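Local coordinates for protein FucU (Bifidobacterium longum subsp. infantis, PDB 3MVK) that probably interconverts the pyranose and furanose forms of ribose and the alpha and beta anomers of L-fucose, at residues G[17-23]-G[62-68]; G[42-48]-G[123-129]; G[56-61]-G[95-99]; G[82-88]-G[130-135]; G[73-77]-G[114-118]. All blocks are in the same frame, centred on the assembly; numbering follows the deposited sequence. Where two conformers were deposited one is given.

Contact 1 of 5, residues G[17-23]-G[62-68]; sequences LCEMGHG and VFPLDTY. With NA (sodium ion), chain B.
His22 and Asp66 form a His-carboxylate hydrogen bond, and the same carboxylate closes an Asx turn. His22 NE2 donates to Asp66 OD1 at 2.9 Å, with an N-H...O angle of 144°. The oxygen lies in the imidazole plane, but the donor stands above the carboxylate plane. Tyr68 N, 2.9 Å from Asp66 OD1, comes in from the opposite face and makes the turn. Two donors thus grip one oxygen, and Asp66 OD2 accepts from Gln140, so the carboxylate has little freedom to rotate. His22 has CG anti to its own N (chi1 -170°), which swings the ring over to Tyr68. The two rings make a T-shaped pair, the His22 edge toward the Tyr68 face, with planes 72° apart. His22 CE1 sits 3.5 Å from Tyr68 CD2, over the rim of that ring. Tyr68 OH bonds to Asp82 of a neighbouring subunit. His22 ND1 bonds to a glycerol, probably from the crystallisation liquor, which is consistent with a sugar pocket at the subunit interface. The other end is apolar. Leu17 splits its methyls: CD1 meets Val62 CG2 at 3.7 Å, and CD2 turns to Phe63. Met20, a selenomethionine, makes a Met-aromatic contact at the edge of Phe63, its CE 3.6 Å from Phe63 CE1. A water bridges Leu17 O and Val62 O. Within the Asx turn, Thr67 OG1 binds a sodium ion at 2.8 Å.

Contact 2 of 5, residues G[42-48]-G[123-129]; sequences AIVVRMD and YCVIASG
Strands 43-47 and 124-128 run parallel, 19° apart, with Ile43 opposite Cys124 and Val45 opposite Ile126. Five backbone hydrogen bonds join them, from Ile43 N to Tyr123 O at 3.1 Å through to Met47 N and Ala127 O at 2.7 Å. Arg46 folds back through chi2 and chi3, near -55° each, and lays its guanidinium flat over Ala127. The methyl CB of Ala127 lies under the centre of that plane, 3.4 Å from Arg46 CZ. Arg46 also holds Asp48 side-on: NE bonds to Asp48 OD1 at 2.9 Å on its syn lone pair, and NH2 bonds to Asp48 OD2 at 2.8 Å. NH1 pairs with Glu36. A leucine in place of Arg46 would probably leave Asp48 and Glu36 without their cationic mate and Ala127 without its flat cover. Strand 43-47 is an outermost strand of the mixed sheet within this chain. Val44, Val125 and Ala127 face helix 35-38, while Met47 and Ile126 face helix 52-60. On that second face Met47 CG presses on Ile126 CG2 at 3.4 Å, tighter than usual. Val45 CG2 rests near Cys124 SG. Ile43 runs alongside Tyr123, its CD1 3.7 Å from Tyr123 CZ, and Tyr123 OH bonds to Glu19.

Contact 3 of 5, residues G[56-61]-G[95-99]; sequences LKAILT and LIKEH
Leu60 and Leu95 have the most surface buried here, and His99 follows. Leu60 points its CD1 at the end of the other segment's helical part, 3.5 Å from Leu95 O. The same methyl also reaches Ile96 CG1, at 4.2 Å. Leu60 carries CG anti to its carbonyl carbon (chi1 -66°), which turns its end toward helix 88-97. Leu95 uses both of its branches. CD1 lies by Leu56 CD2 at 4.1 Å, and CD2 lies by Lys57 CB at 4.0 Å, crossing the lysine chain at about a right angle. Leu56 CD2 also touches Leu95 CB at 3.9 Å. The two helices concerned, 52-60 and 88-97, meet through their C-terminal parts on one face of the mixed sheet. Leu56 continues inward onto Leu137 and Leu139 of strand 137-140, and Ile96 touches Leu65. The contact is thus buried at Leu56, Leu60 and Ile96 and exposed at Lys57, Glu98 and His99. The His99 ring lies against the last turn around Leu60, with one face toward Leu60 O. Lys57 NZ and Glu98 OE1 form a salt bridge, but a long one at 4.0 Å. Near the ring, Thr61 OG1 donates at 2.7 Å to Ala58 O, which also accepts from Thr61 N.

Contact 4 of 5, residues G[82-88]-G[130-135]; sequences DTVATPI and ESAQYA
The Tyr134 ring turns its edge to the 82-88 segment, with Asp82 OD2 and Val84 CG1 both near the ring plane. Val84 CG1 touches the ring at CE2, 3.7 Å away. The Asp82 carboxylate arrives from the opposite direction, its plane 63° from the ring. Tyr134 OH donates to Asp82 OD2 at 2.6 Å, a short bond that meets the oxygen on its anti side, tilted 26° out of the carboxylate plane. Asp82 holds CG anti to the backbone N (chi1 -170°), and this carries the carboxylate out to the phenol. Its other oxygen works through water: one molecule donates to Asp82 OD1 at 2.9 Å and to Gln133 OE1 at 2.7 Å. A second water joins Ala85 O to Gln133 O. Farther along, Ile88 spreads two branches over the other segment. CG2 packs on Ala135 CB at 3.8 Å, and CD1 comes up to the Glu130 carboxylate, 3.6 Å from Glu130 CD. Glu130 OE2 in turn accepts from Ala132 N, and OE1 accepts from Gly52 N. Both segments are irregular, 82-88 leading into helix 88-97 at Ile88. Tyr68 of a neighbouring subunit bonds to Asp82 and Gln133, and a glycerol, probably from the crystallisation liquor, bonds to Gln133 and Tyr134 N. Asp82 OD2 is thus shared by two tyrosine hydroxyls, one from each subunit. This polar network is consistent with a site for a sugar's hydroxyls at the interface.

Contact 5 of 5, residues G[73-77]-G[114-118]; sequences ATLME and AFYEQ
Strand 73-76 and helix 112-119 pack as a helix laid on a sheet, with Met76 and Phe115 touching between them. The short segments are 9.1 Å apart at their axes and run at 136° to each other. Phe115 fills the gap. Its CG is anti to the backbone N (chi1 -171°), and the ring drops from the helix onto the strand. Two backbone oxygens of the strand lie at the ring's edge: Thr74 O is 3.5 Å from Phe115 CE1, and Leu75 O is 3.5 Å from Phe115 CD1. Met76 covers one face. Its CB makes a CH-pi contact, 4.1 Å from the ring centroid of Phe115. The Met76 chain then bends at chi3, and CE turns back to the helix. There it meets Phe115 CD2 at 3.6 Å and sits over the face of Tyr116, 4.0 Å from that ring's centroid, in a second CH-pi contact. Met76 is a selenomethionine; its SE lies obliquely to the Phe115 ring, a Met-aromatic pair. Tyr116 OH bonds to Arg112, and the ring also packs against His22 of a neighbouring subunit. Trimming Phe115 to an alanine would probably open a gap between strand and helix and leave Met76 CB without the ring face it packs on. Leu75 points away from this helix, toward Trp89 and Tyr92 of helix 88-97. The strand is therefore covered by helices on both faces, as in alpha/beta folds with a sheet between two helical layers.

How the contacts relate
All five contacts lie in one RbsD/FucU family unit built round a mixed sheet. Contact 2 joins the strand outermost within this chain to its neighbour, and contact 5 packs a helix on strand 73-76. Their centres are about 16 Å apart. Contact 3 pairs two helices on the sheet. It touches contact 2 through Ile59 and Ile126, and contact 5 through Ile96 and Ala73. Along the chain, contact 3 falls between the two segments of contact 2, whereas contact 1 closes before contact 4 opens. Contacts 1 and 4 are about 26 Å apart between centres. Within one chain they do not touch, but Tyr68 of contact 1 bonds to Asp82 and Gln133 of contact 4 in a neighbouring subunit.

Contact 1 of 5, residues G[17-23]-G[62-68]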
# COMPACT_ATOMS: atom_id res chain seq x y z
N LEU G 17 22.89 -1.38 -7.33
CA LEU G 17 24.25 -0.99 -7.73
C LEU G 17 24.22 -0.11 -8.98
O LEU G 17 24.99 0.86 -9.09
CB LEU G 17 25.14 -2.22 -7.94
CG LEU G 17 25.40 -3.02 -6.66
CD1 LEU G 17 26.04 -4.37 -6.99
CD2 LEU G 17 26.29 -2.23 -5.66
N CYS G 18 23.31 -0.44 -9.89
CA CYS G 18 23.19 0.32 -11.13
C CYS G 18 22.58 1.70 -10.91
O CYS G 18 23.00 2.69 -11.54
CB CYS G 18 22.39 -0.47 -12.15
SG CYS G 18 23.33 -1.87 -12.77
N GLU G 19 21.59 1.79 -10.04
CA GLU G 19 20.95 3.07 -9.88
C GLU G 19 21.64 4.03 -8.90
O GLU G 19 21.31 5.22 -8.87
CB GLU G 19 19.47 2.89 -9.55
CG GLU G 19 19.24 2.45 -8.14
CD GLU G 19 17.87 1.77 -7.91
OE1 GLU G 19 17.01 1.65 -8.81
OE2 GLU G 19 17.66 1.33 -6.79
N MSE G 20 22.59 3.52 -8.11
CA MSE G 20 23.45 4.43 -7.36
C MSE G 20 24.29 5.27 -8.30
O MSE G 20 24.70 4.81 -9.38
CB MSE G 20 24.35 3.62 -6.41
CG MSE G 20 23.55 3.04 -5.28
SE MSE G 20 24.58 1.82 -4.13
CE MSE G 20 25.84 3.10 -3.26
N GLY G 21 24.54 6.51 -7.87
CA GLY G 21 25.35 7.45 -8.65
C GLY G 21 26.51 7.97 -7.82
O GLY G 21 26.76 7.53 -6.68
N HIS G 22 27.21 8.95 -8.39
CA HIS G 22 28.41 9.50 -7.77
C HIS G 22 28.16 10.07 -6.36
O HIS G 22 27.35 10.99 -6.16
CB HIS G 22 28.97 10.56 -8.72
CG HIS G 22 30.32 11.05 -8.35
ND1 HIS G 22 30.83 12.25 -8.81
CD2 HIS G 22 31.29 10.50 -7.57
CE1 HIS G 22 32.05 12.41 -8.33
NE2 HIS G 22 32.36 11.37 -7.58
N GLY G 23 28.86 9.52 -5.37
CA GLY G 23 28.68 9.94 -3.99
C GLY G 23 27.76 9.09 -3.14
O GLY G 23 27.80 9.17 -1.90
N VAL G 62 31.77 -4.51 -10.07
CA VAL G 62 30.79 -3.67 -10.75
C VAL G 62 30.65 -2.24 -10.23
O VAL G 62 29.91 -1.43 -10.79
CB VAL G 62 29.40 -4.35 -10.80
CG1 VAL G 62 29.46 -5.63 -11.62
CG2 VAL G 62 28.87 -4.63 -9.40
N PHE G 63 31.40 -1.91 -9.18
CA PHE G 63 31.16 -0.69 -8.41
C PHE G 63 32.48 0.05 -8.28
O PHE G 63 33.39 -0.40 -7.57
CB PHE G 63 30.64 -1.10 -7.02
CG PHE G 63 30.26 0.04 -6.10
CD1 PHE G 63 28.91 0.41 -5.97
CD2 PHE G 63 31.20 0.66 -5.29
CE1 PHE G 63 28.52 1.43 -5.06
CE2 PHE G 63 30.83 1.67 -4.39
CZ PHE G 63 29.48 2.06 -4.27
N PRO G 64 32.61 1.17 -9.00
CA PRO G 64 33.82 1.98 -8.89
C PRO G 64 33.87 2.75 -7.57
O PRO G 64 32.87 3.35 -7.14
CB PRO G 64 33.71 2.94 -10.09
CG PRO G 64 32.25 3.11 -10.28
CD PRO G 64 31.59 1.80 -9.87
N LEU G 65 35.03 2.72 -6.92
CA LEU G 65 35.21 3.49 -5.70
C LEU G 65 35.54 4.92 -6.03
O LEU G 65 36.39 5.18 -6.90
CB LEU G 65 36.34 2.90 -4.85
CG LEU G 65 36.03 1.58 -4.14
CD1 LEU G 65 37.29 1.07 -3.48
CD2 LEU G 65 34.89 1.77 -3.12
N ASP G 66 34.93 5.84 -5.29
CA ASP G 66 35.06 7.28 -5.51
C ASP G 66 36.49 7.80 -5.41
O ASP G 66 37.15 7.63 -4.37
CB ASP G 66 34.16 8.04 -4.55
CG ASP G 66 33.83 9.46 -5.03
OD1 ASP G 66 34.34 9.89 -6.10
OD2 ASP G 66 33.07 10.14 -4.30
N THR G 67 36.95 8.45 -6.48
CA THR G 67 38.28 9.08 -6.51
C THR G 67 38.21 10.57 -6.15
O THR G 67 39.25 11.22 -6.06
CB THR G 67 38.95 8.94 -7.91
OG1 THR G 67 38.16 9.62 -8.88
CG2 THR G 67 39.12 7.47 -8.31
N TYR G 68 37.00 11.10 -5.96
CA TYR G 68 36.80 12.50 -5.56
C TYR G 68 36.92 12.72 -4.05
O TYR G 68 36.85 13.86 -3.57
CB TYR G 68 35.45 13.03 -6.05
CG TYR G 68 35.41 13.29 -7.53
CD1 TYR G 68 35.24 14.58 -8.03
CD2 TYR G 68 35.56 12.24 -8.44
CE1 TYR G 68 35.22 14.82 -9.41
CE2 TYR G 68 35.52 12.47 -9.83
CZ TYR G 68 35.36 13.76 -10.29
OH TYR G 68 35.34 13.99 -11.65
NA NA B . 35.61 8.50 -9.35
O HOH W 1 27.88 0.12 -9.80

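Contact 2 of 5, residues G[42-48]-G[123-129]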
# COMPACT_ATOMS: atom_id res chain seq x y z
N ALA G 42 16.42 2.88 4.23
CA ALA G 42 17.25 2.50 3.12
C ALA G 42 16.71 1.20 2.53
O ALA G 42 15.72 0.65 2.99
CB ALA G 42 18.71 2.32 3.57
N ILE G 43 17.39 0.72 1.50
CA ILE G 43 17.10 -0.59 0.96
C ILE G 43 18.00 -1.62 1.67
O ILE G 43 19.23 -1.53 1.59
CB ILE G 43 17.36 -0.60 -0.55
CG1 ILE G 43 16.43 0.41 -1.25
CG2 ILE G 43 17.23 -2.01 -1.14
CD1 ILE G 43 16.93 0.87 -2.63
N VAL G 44 17.40 -2.59 2.36
CA VAL G 44 18.23 -3.61 2.99
C VAL G 44 18.19 -4.91 2.19
O VAL G 44 17.10 -5.46 1.94
CB VAL G 44 17.80 -3.88 4.46
CG1 VAL G 44 18.69 -4.97 5.11
CG2 VAL G 44 17.84 -2.58 5.28
N VAL G 45 19.35 -5.40 1.76
CA VAL G 45 19.40 -6.66 1.03
C VAL G 45 20.04 -7.71 1.93
O VAL G 45 21.14 -7.48 2.42
CB VAL G 45 20.22 -6.50 -0.29
CG1 VAL G 45 20.34 -7.87 -1.02
CG2 VAL G 45 19.58 -5.43 -1.20
N ARG G 46 19.36 -8.83 2.15
CA ARG G 46 19.92 -9.90 3.00
C ARG G 46 20.94 -10.70 2.22
O ARG G 46 20.68 -11.10 1.07
CB ARG G 46 18.85 -10.87 3.50
CG ARG G 46 17.68 -10.26 4.27
CD ARG G 46 18.10 -9.38 5.43
NE ARG G 46 18.93 -10.11 6.39
CZ ARG G 46 19.19 -9.66 7.61
NH1 ARG G 46 18.66 -8.52 8.03
NH2 ARG G 46 19.99 -10.37 8.42
N MSE G 47 22.08 -10.94 2.86
CA MSE G 47 23.12 -11.82 2.33
C MSE G 47 23.71 -12.66 3.45
O MSE G 47 24.93 -12.75 3.60
CB MSE G 47 24.20 -10.98 1.67
CG MSE G 47 23.57 -10.08 0.66
SE MSE G 47 23.47 -11.08 -0.95
CE MSE G 47 24.99 -9.92 -1.35
N ASP G 48 22.81 -13.27 4.22
CA ASP G 48 23.16 -13.90 5.50
C ASP G 48 24.14 -15.04 5.36
O ASP G 48 24.90 -15.30 6.29
CB ASP G 48 21.90 -14.37 6.23
CG ASP G 48 21.03 -13.21 6.70
OD1 ASP G 48 20.38 -12.57 5.86
OD2 ASP G 48 21.01 -12.94 7.91
N TYR G 123 22.35 4.50 0.97
CA TYR G 123 21.28 4.14 0.03
C TYR G 123 20.85 2.69 0.25
O TYR G 123 19.67 2.36 0.12
CB TYR G 123 21.76 4.36 -1.40
CG TYR G 123 20.67 4.13 -2.42
CD1 TYR G 123 19.59 5.01 -2.53
CD2 TYR G 123 20.70 3.02 -3.26
CE1 TYR G 123 18.58 4.80 -3.47
CE2 TYR G 123 19.70 2.79 -4.23
CZ TYR G 123 18.65 3.69 -4.31
OH TYR G 123 17.64 3.49 -5.22
N CYS G 124 21.82 1.83 0.57
CA CYS G 124 21.55 0.41 0.71
C CYS G 124 22.44 -0.16 1.82
O CYS G 124 23.60 0.20 1.93
CB CYS G 124 21.88 -0.27 -0.60
SG CYS G 124 21.87 -2.09 -0.59
N VAL G 125 21.87 -1.04 2.64
CA VAL G 125 22.64 -1.79 3.66
C VAL G 125 22.53 -3.26 3.27
O VAL G 125 21.43 -3.79 3.08
CB VAL G 125 22.05 -1.58 5.08
CG1 VAL G 125 22.82 -2.41 6.12
CG2 VAL G 125 22.08 -0.10 5.46
N ILE G 126 23.67 -3.89 3.09
CA ILE G 126 23.74 -5.31 2.76
C ILE G 126 24.02 -6.08 4.04
O ILE G 126 25.08 -5.92 4.63
CB ILE G 126 24.88 -5.57 1.77
CG1 ILE G 126 24.62 -4.81 0.47
CG2 ILE G 126 25.05 -7.08 1.50
CD1 ILE G 126 25.88 -4.73 -0.41
N ALA G 127 23.07 -6.92 4.45
CA ALA G 127 23.19 -7.64 5.74
C ALA G 127 23.93 -8.95 5.50
O ALA G 127 23.32 -9.95 5.10
CB ALA G 127 21.80 -7.90 6.33
N SER G 128 25.24 -8.94 5.72
CA SER G 128 26.03 -10.17 5.53
C SER G 128 25.90 -11.07 6.73
O SER G 128 25.27 -10.73 7.73
CB SER G 128 27.52 -9.89 5.30
OG SER G 128 28.21 -9.63 6.51
N GLY G 129 26.51 -12.24 6.61
CA GLY G 129 26.65 -13.14 7.75
C GLY G 129 28.03 -13.16 8.34
O GLY G 129 28.36 -14.09 9.08
O HOH W 2 23.38 -11.74 9.42

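Contact 3 of 5, residues G[56-61]-G[95-99]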
# COMPACT_ATOMS: atom_id res chain seq x y z
N LEU G 56 32.46 -8.02 -0.71
CA LEU G 56 33.26 -6.90 -1.23
C LEU G 56 33.85 -7.25 -2.58
O LEU G 56 33.82 -6.43 -3.50
CB LEU G 56 34.38 -6.54 -0.26
CG LEU G 56 35.26 -5.37 -0.69
CD1 LEU G 56 34.47 -4.03 -0.87
CD2 LEU G 56 36.39 -5.18 0.32
N LYS G 57 34.39 -8.45 -2.69
CA LYS G 57 35.03 -8.86 -3.94
C LYS G 57 34.03 -8.79 -5.11
O LYS G 57 34.36 -8.31 -6.19
CB LYS G 57 35.60 -10.27 -3.83
CG LYS G 57 36.37 -10.73 -5.06
CD LYS G 57 36.68 -12.23 -4.92
CE LYS G 57 37.30 -12.77 -6.19
NZ LYS G 57 38.66 -12.20 -6.41
N ALA G 58 32.80 -9.25 -4.87
CA ALA G 58 31.77 -9.24 -5.88
C ALA G 58 31.36 -7.81 -6.25
O ALA G 58 31.24 -7.47 -7.44
CB ALA G 58 30.57 -10.07 -5.42
N ILE G 59 31.16 -6.97 -5.24
CA ILE G 59 30.72 -5.59 -5.45
C ILE G 59 31.75 -4.81 -6.27
O ILE G 59 31.39 -4.09 -7.19
CB ILE G 59 30.42 -4.88 -4.13
CG1 ILE G 59 29.10 -5.41 -3.56
CG2 ILE G 59 30.34 -3.34 -4.33
CD1 ILE G 59 28.83 -4.94 -2.14
N LEU G 60 33.03 -4.96 -5.94
CA LEU G 60 34.07 -4.20 -6.60
C LEU G 60 34.20 -4.52 -8.09
O LEU G 60 34.69 -3.68 -8.85
CB LEU G 60 35.42 -4.35 -5.88
CG LEU G 60 35.49 -3.78 -4.46
CD1 LEU G 60 36.84 -4.13 -3.88
CD2 LEU G 60 35.26 -2.27 -4.42
N THR G 61 33.74 -5.69 -8.51
CA THR G 61 33.73 -5.99 -9.95
C THR G 61 32.77 -5.08 -10.74
O THR G 61 32.94 -4.89 -11.95
CB THR G 61 33.43 -7.47 -10.25
OG1 THR G 61 32.05 -7.73 -9.99
CG2 THR G 61 34.30 -8.39 -9.41
N LEU G 95 41.54 -6.55 -1.29
CA LEU G 95 40.49 -6.60 -2.31
C LEU G 95 40.33 -5.26 -3.01
O LEU G 95 40.12 -5.21 -4.23
CB LEU G 95 39.16 -7.09 -1.70
CG LEU G 95 39.15 -8.55 -1.24
CD1 LEU G 95 37.92 -8.87 -0.39
CD2 LEU G 95 39.27 -9.56 -2.37
N ILE G 96 40.44 -4.18 -2.25
CA ILE G 96 40.39 -2.84 -2.82
C ILE G 96 41.59 -2.61 -3.73
O ILE G 96 41.46 -2.07 -4.82
CB ILE G 96 40.29 -1.76 -1.72
CG1 ILE G 96 38.91 -1.85 -1.06
CG2 ILE G 96 40.63 -0.36 -2.28
CD1 ILE G 96 38.73 -1.00 0.18
N LYS G 97 42.77 -3.05 -3.28
CA LYS G 97 44.01 -2.82 -4.04
C LYS G 97 43.93 -3.43 -5.44
O LYS G 97 44.56 -2.91 -6.38
CB LYS G 97 45.22 -3.37 -3.29
N GLU G 98 43.17 -4.51 -5.59
CA GLU G 98 42.96 -5.17 -6.88
C GLU G 98 42.30 -4.24 -7.91
O GLU G 98 42.48 -4.42 -9.12
CB GLU G 98 42.15 -6.47 -6.71
CG GLU G 98 42.91 -7.54 -5.91
CD GLU G 98 42.18 -8.87 -5.74
OE1 GLU G 98 41.05 -9.05 -6.26
OE2 GLU G 98 42.77 -9.76 -5.08
N HIS G 99 41.56 -3.25 -7.42
CA HIS G 99 40.84 -2.30 -8.29
C HIS G 99 41.31 -0.87 -8.22
O HIS G 99 41.08 -0.09 -9.15
CB HIS G 99 39.36 -2.33 -7.94
CG HIS G 99 38.68 -3.57 -8.40
ND1 HIS G 99 38.54 -4.68 -7.60
CD2 HIS G 99 38.17 -3.90 -9.60
CE1 HIS G 99 37.93 -5.63 -8.28
NE2 HIS G 99 37.71 -5.19 -9.50

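Contact 4 of 5, residues G[82-88]-G[130-135]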
# COMPACT_ATOMS: atom_id res chain seq x y z
N ASP G 82 38.41 -2.67 23.67
CA ASP G 82 38.08 -3.93 22.98
C ASP G 82 39.28 -4.33 22.12
O ASP G 82 39.59 -3.65 21.14
CB ASP G 82 36.84 -3.71 22.11
CG ASP G 82 36.27 -5.00 21.53
OD1 ASP G 82 36.87 -6.10 21.69
OD2 ASP G 82 35.19 -4.92 20.92
N THR G 83 39.97 -5.40 22.50
CA THR G 83 41.25 -5.76 21.87
C THR G 83 41.11 -6.80 20.75
O THR G 83 42.12 -7.28 20.23
CB THR G 83 42.27 -6.32 22.91
OG1 THR G 83 41.72 -7.49 23.52
CG2 THR G 83 42.55 -5.29 23.99
N VAL G 84 39.87 -7.14 20.35
CA VAL G 84 39.63 -8.23 19.37
C VAL G 84 40.46 -8.03 18.09
O VAL G 84 40.58 -6.94 17.56
CB VAL G 84 38.11 -8.40 19.05
CG1 VAL G 84 37.56 -7.16 18.37
CG2 VAL G 84 37.84 -9.65 18.20
N ALA G 85 41.09 -9.11 17.61
CA ALA G 85 41.79 -9.05 16.34
C ALA G 85 40.83 -8.68 15.20
O ALA G 85 39.64 -9.07 15.24
CB ALA G 85 42.43 -10.38 16.05
N THR G 86 41.35 -7.96 14.21
CA THR G 86 40.58 -7.59 13.01
C THR G 86 41.34 -7.86 11.70
O THR G 86 41.64 -6.93 10.93
CB THR G 86 40.17 -6.10 13.06
OG1 THR G 86 41.34 -5.28 13.14
CG2 THR G 86 39.23 -5.80 14.26
N PRO G 87 41.63 -9.14 11.41
CA PRO G 87 42.35 -9.44 10.18
C PRO G 87 41.56 -9.09 8.91
O PRO G 87 42.17 -8.85 7.88
CB PRO G 87 42.57 -10.96 10.27
CG PRO G 87 41.48 -11.45 11.17
CD PRO G 87 41.38 -10.36 12.20
N ILE G 88 40.24 -9.02 9.00
CA ILE G 88 39.45 -8.72 7.79
C ILE G 88 39.75 -7.32 7.24
O ILE G 88 39.56 -7.08 6.05
CB ILE G 88 37.93 -8.88 8.03
CG1 ILE G 88 37.21 -9.13 6.68
CG2 ILE G 88 37.39 -7.66 8.73
CD1 ILE G 88 35.79 -9.66 6.80
N GLU G 130 28.83 -12.14 8.05
CA GLU G 130 30.22 -12.08 8.48
C GLU G 130 30.34 -12.21 10.00
O GLU G 130 29.79 -11.40 10.75
CB GLU G 130 30.89 -10.79 7.99
CG GLU G 130 32.37 -10.66 8.44
CD GLU G 130 33.19 -11.88 8.04
OE1 GLU G 130 33.18 -12.24 6.84
OE2 GLU G 130 33.83 -12.48 8.94
N SER G 131 31.01 -13.27 10.45
CA SER G 131 31.08 -13.53 11.89
C SER G 131 32.13 -12.69 12.60
O SER G 131 32.06 -12.51 13.81
CB SER G 131 31.31 -15.02 12.16
OG SER G 131 32.52 -15.44 11.59
N ALA G 132 33.09 -12.15 11.86
CA ALA G 132 34.08 -11.27 12.50
C ALA G 132 33.46 -9.95 12.98
O ALA G 132 32.58 -9.38 12.31
CB ALA G 132 35.23 -11.00 11.56
N GLN G 133 33.89 -9.48 14.16
CA GLN G 133 33.52 -8.14 14.60
C GLN G 133 34.30 -7.05 13.87
O GLN G 133 35.40 -7.26 13.33
CB GLN G 133 33.71 -7.97 16.11
CG GLN G 133 32.57 -8.53 16.96
CD GLN G 133 32.85 -8.27 18.43
OE1 GLN G 133 33.72 -8.92 19.02
NE2 GLN G 133 32.16 -7.29 19.01
N TYR G 134 33.70 -5.86 13.89
CA TYR G 134 34.21 -4.68 13.18
C TYR G 134 34.50 -4.95 11.71
O TYR G 134 35.47 -4.43 11.16
CB TYR G 134 35.42 -4.08 13.90
CG TYR G 134 35.13 -3.79 15.36
CD1 TYR G 134 34.41 -2.63 15.73
CD2 TYR G 134 35.55 -4.65 16.37
CE1 TYR G 134 34.13 -2.36 17.07
CE2 TYR G 134 35.29 -4.37 17.72
CZ TYR G 134 34.59 -3.22 18.06
OH TYR G 134 34.32 -2.95 19.38
N ALA G 135 33.66 -5.76 11.07
CA ALA G 135 33.80 -6.08 9.63
C ALA G 135 32.84 -5.26 8.77
O ALA G 135 32.68 -5.53 7.57
CB ALA G 135 33.61 -7.57 9.40
O HOH W 3 35.30 -8.48 21.21
O HOH W 4 37.36 -9.02 13.48

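Contact 5 of 5, residues G[73-77]-G[114-118]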
# COMPACT_ATOMS: atom_id res chain seq x y z
N ALA G 73 36.22 4.18 1.29
CA ALA G 73 35.82 3.03 2.11
C ALA G 73 35.98 3.39 3.59
O ALA G 73 36.95 4.04 3.96
CB ALA G 73 36.65 1.80 1.74
N THR G 74 35.00 3.02 4.42
CA THR G 74 35.09 3.41 5.83
C THR G 74 34.84 2.21 6.73
O THR G 74 33.82 1.53 6.57
CB THR G 74 34.07 4.53 6.20
OG1 THR G 74 34.16 5.59 5.26
CG2 THR G 74 34.33 5.09 7.59
N LEU G 75 35.75 2.00 7.69
CA LEU G 75 35.59 1.00 8.74
C LEU G 75 35.07 1.59 10.04
O LEU G 75 35.11 2.80 10.26
CB LEU G 75 36.95 0.32 9.04
CG LEU G 75 37.50 -0.62 7.98
CD1 LEU G 75 38.99 -0.84 8.26
CD2 LEU G 75 36.76 -1.95 7.90
N MSE G 76 34.57 0.71 10.90
CA MSE G 76 34.19 1.07 12.26
C MSE G 76 35.41 0.90 13.18
O MSE G 76 36.01 -0.17 13.21
CB MSE G 76 33.06 0.17 12.75
CG MSE G 76 32.54 0.53 14.13
SE MSE G 76 31.25 -0.72 14.81
CE MSE G 76 29.63 0.04 13.97
N GLU G 77 35.75 1.93 13.94
CA GLU G 77 36.82 1.83 14.93
C GLU G 77 36.41 0.96 16.10
O GLU G 77 35.26 0.98 16.52
CB GLU G 77 37.17 3.24 15.45
CG GLU G 77 37.81 4.09 14.38
CD GLU G 77 37.93 5.56 14.74
OE1 GLU G 77 37.63 5.94 15.88
OE2 GLU G 77 38.32 6.35 13.85
N ALA G 114 29.42 7.29 15.61
CA ALA G 114 29.53 8.09 14.39
C ALA G 114 29.34 7.21 13.15
O ALA G 114 28.75 7.63 12.14
CB ALA G 114 30.87 8.81 14.35
N PHE G 115 29.89 6.00 13.20
CA PHE G 115 29.70 5.04 12.11
C PHE G 115 28.21 4.74 11.93
O PHE G 115 27.72 4.77 10.80
CB PHE G 115 30.49 3.75 12.36
CG PHE G 115 30.50 2.82 11.20
CD1 PHE G 115 31.61 2.77 10.35
CD2 PHE G 115 29.42 1.98 10.94
CE1 PHE G 115 31.63 1.89 9.24
CE2 PHE G 115 29.43 1.11 9.86
CZ PHE G 115 30.53 1.07 9.00
N TYR G 116 27.49 4.49 13.02
CA TYR G 116 26.05 4.21 12.90
C TYR G 116 25.33 5.39 12.25
O TYR G 116 24.47 5.19 11.40
CB TYR G 116 25.42 3.90 14.24
CG TYR G 116 25.81 2.59 14.86
CD1 TYR G 116 25.80 1.40 14.13
CD2 TYR G 116 26.11 2.52 16.22
CE1 TYR G 116 26.12 0.19 14.73
CE2 TYR G 116 26.43 1.32 16.83
CZ TYR G 116 26.44 0.16 16.08
OH TYR G 116 26.75 -1.03 16.69
N GLU G 117 25.71 6.61 12.65
CA GLU G 117 25.06 7.82 12.14
C GLU G 117 25.28 7.97 10.65
O GLU G 117 24.34 8.29 9.91
CB GLU G 117 25.53 9.08 12.90
CG GLU G 117 24.98 9.15 14.32
CD GLU G 117 23.47 8.92 14.34
OE1 GLU G 117 22.72 9.72 13.75
OE2 GLU G 117 23.03 7.90 14.92
N GLN G 118 26.49 7.69 10.19
CA GLN G 118 26.79 7.75 8.76
C GLN G 118 26.05 6.65 7.99
O GLN G 118 25.57 6.89 6.88
CB GLN G 118 28.30 7.67 8.49
CG GLN G 118 28.71 7.90 7.02
CD GLN G 118 28.17 9.21 6.43
OE1 GLN G 118 28.08 10.22 7.13
NE2 GLN G 118 27.83 9.20 5.14